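Local coordinates for uncharacterized protein YfeY (Escherichia coli, PDB 2QZB) that is of unknown function but belongs to the DUF1131 family and is probably made as a lipoprotein of the bacterial cell envelope, at residues V62-N67 and D86-A91. Sequence-based numbering, arbitrary orientation.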
loop_
_atom_site.group_PDB
_atom_site.type_symbol
_atom_site.label_atom_id
_atom_site.label_comp_id
_atom_site.label_asym_id
_atom_site.label_seq_id
_atom_site.Cartn_x
_atom_site.Cartn_y
_atom_site.Cartn_z
ATOM N N VAL A 62 7.346 2.370 -9.343
ATOM C CA VAL A 62 6.558 2.683 -10.489
ATOM C C VAL A 62 6.268 4.172 -10.359
ATOM O O VAL A 62 5.750 4.618 -9.363
ATOM C CB VAL A 62 5.257 1.872 -10.481
ATOM C CG1 VAL A 62 4.389 2.281 -11.645
ATOM C CG2 VAL A 62 5.567 0.343 -10.548
ATOM N N MET A 63 6.622 4.938 -11.367
ATOM C CA MET A 63 6.623 6.389 -11.227
ATOM C C MET A 63 5.491 6.995 -12.041
ATOM O O MET A 63 5.253 6.601 -13.182
ATOM C CB MET A 63 7.960 6.981 -11.704
ATOM C CG MET A 63 9.239 6.410 -10.984
ATOM S SD MET A 63 9.260 6.717 -9.201
ATOM C CE MET A 63 9.442 8.477 -9.087
ATOM N N LYS A 64 4.827 7.965 -11.456
ATOM C CA LYS A 64 3.749 8.675 -12.148
ATOM C C LYS A 64 4.151 10.130 -12.097
ATOM O O LYS A 64 4.088 10.773 -11.057
ATOM C CB LYS A 64 2.402 8.444 -11.483
ATOM C CG LYS A 64 1.214 8.977 -12.334
ATOM C CD LYS A 64 -0.144 8.661 -11.732
ATOM C CE LYS A 64 -0.600 9.727 -10.744
ATOM N NZ LYS A 64 -2.112 9.715 -10.583
ATOM N N GLY A 65 4.671 10.605 -13.216
ATOM C CA GLY A 65 5.401 11.862 -13.243
ATOM C C GLY A 65 6.570 11.823 -12.284
ATOM O O GLY A 65 7.393 10.893 -12.308
ATOM N N ASP A 66 6.582 12.815 -11.397
ATOM C CA ASP A 66 7.641 13.091 -10.438
ATOM C C ASP A 66 7.542 12.250 -9.152
ATOM O O ASP A 66 8.432 12.308 -8.272
ATOM C CB ASP A 66 7.531 14.593 -10.049
ATOM C CG ASP A 66 6.053 15.158 -10.165
ATOM O OD1 ASP A 66 5.654 16.004 -9.309
ATOM O OD2 ASP A 66 5.287 14.795 -11.106
ATOM N N ASN A 67 6.446 11.504 -9.038
ATOM C CA ASN A 67 6.010 10.910 -7.772
ATOM C C ASN A 67 5.921 9.380 -7.873
ATOM O O ASN A 67 5.606 8.815 -8.938
ATOM C CB ASN A 67 4.614 11.430 -7.412
ATOM C CG ASN A 67 4.599 12.889 -6.936
ATOM O OD1 ASN A 67 5.405 13.338 -6.102
ATOM N ND2 ASN A 67 3.653 13.625 -7.455
ATOM N N ASP A 86 -0.828 5.752 -5.852
ATOM C CA ASP A 86 -1.520 6.357 -6.993
ATOM C C ASP A 86 -3.002 6.458 -6.665
ATOM O O ASP A 86 -3.690 5.423 -6.448
ATOM C CB ASP A 86 -1.344 5.463 -8.213
ATOM C CG ASP A 86 -1.870 6.085 -9.508
ATOM O OD1 ASP A 86 -2.599 7.111 -9.494
ATOM O OD2 ASP A 86 -1.541 5.509 -10.560
ATOM N N SER A 87 -3.495 7.703 -6.625
ATOM C CA SER A 87 -4.868 7.936 -6.185
ATOM C C SER A 87 -5.848 7.373 -7.201
ATOM O O SER A 87 -6.983 7.087 -6.859
ATOM C CB SER A 87 -5.118 9.431 -5.923
ATOM O OG SER A 87 -4.913 10.146 -7.132
ATOM N N ASP A 88 -5.395 7.185 -8.439
ATOM C CA ASP A 88 -6.188 6.566 -9.485
ATOM C C ASP A 88 -6.379 5.048 -9.395
ATOM O O ASP A 88 -7.116 4.473 -10.200
ATOM C CB ASP A 88 -5.609 6.892 -10.865
ATOM C CG ASP A 88 -5.515 8.395 -11.121
ATOM O OD1 ASP A 88 -4.469 8.833 -11.672
ATOM O OD2 ASP A 88 -6.483 9.109 -10.748
ATOM N N ILE A 89 -5.725 4.390 -8.449
ATOM C CA ILE A 89 -5.919 2.938 -8.305
ATOM C C ILE A 89 -6.640 2.689 -6.991
ATOM O O ILE A 89 -6.034 2.829 -5.937
ATOM C CB ILE A 89 -4.536 2.207 -8.307
ATOM C CG1 ILE A 89 -3.785 2.564 -9.602
ATOM C CG2 ILE A 89 -4.689 0.668 -8.083
ATOM C CD1 ILE A 89 -2.414 2.008 -9.676
ATOM N N PRO A 90 -7.921 2.302 -7.046
ATOM C CA PRO A 90 -8.612 2.009 -5.799
ATOM C C PRO A 90 -8.441 0.531 -5.414
ATOM O O PRO A 90 -7.979 -0.269 -6.218
ATOM C CB PRO A 90 -10.080 2.325 -6.145
ATOM C CG PRO A 90 -10.191 1.868 -7.675
ATOM C CD PRO A 90 -8.763 2.029 -8.233
ATOM N N ALA A 91 -8.779 0.190 -4.176
ATOM C CA ALA A 91 -8.945 -1.186 -3.768
ATOM C C ALA A 91 -10.304 -1.674 -4.269
ATOM O O ALA A 91 -11.217 -0.882 -4.442
ATOM C CB ALA A 91 -8.855 -1.298 -2.241
#
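Lys64 reaches Asp86 and Asp88 with its first two torsions extended (chi1 -170°, chi2 176°) and one bend at chi3 (88°), which brings the ammonium group against the neighbouring OD1 atoms of both carboxylates. The result illustrates how one cation can tie a hairpin end to a neighbouring loop. Lys64 NZ donates to Asp88 OD1 at 2.7 Å. A second bond runs from Lys64 NZ to Asp86 OD1 at 2.9 Å; each is a salt bridge, and in both cases the nitrogen arrives from above the carboxylate plane. The lysine chain crosses both aspartates at about a right angle, and the methylene Lys64 CD lies 3.6 Å from Asp86 OD2. Asp86 OD1 takes a second hydrogen bond, from Asp88 N at 3.0 Å, on the face of the carboxylate opposite NZ. The other oxygen, OD2, is hydrogen-bonded to Tyr43 OH, so the buried carboxylate is held through both oxygens and its rotation is probably fixed. A methionine in place of Lys64 would probably leave the charges of Asp86 and Asp88 facing each other without their shared counterion. Both sides sit in backbone turns: a type II' turn from Lys64 to Asn67 joins strands 55-64 and 67-73, while a type I turn from Asp86 to Ile89 follows strand 81-84. Together these features make a three-residue salt-bridge network built on an Asx turn, linking the end of the 55-64/67-73 hairpin to the loop that follows strand 81-84.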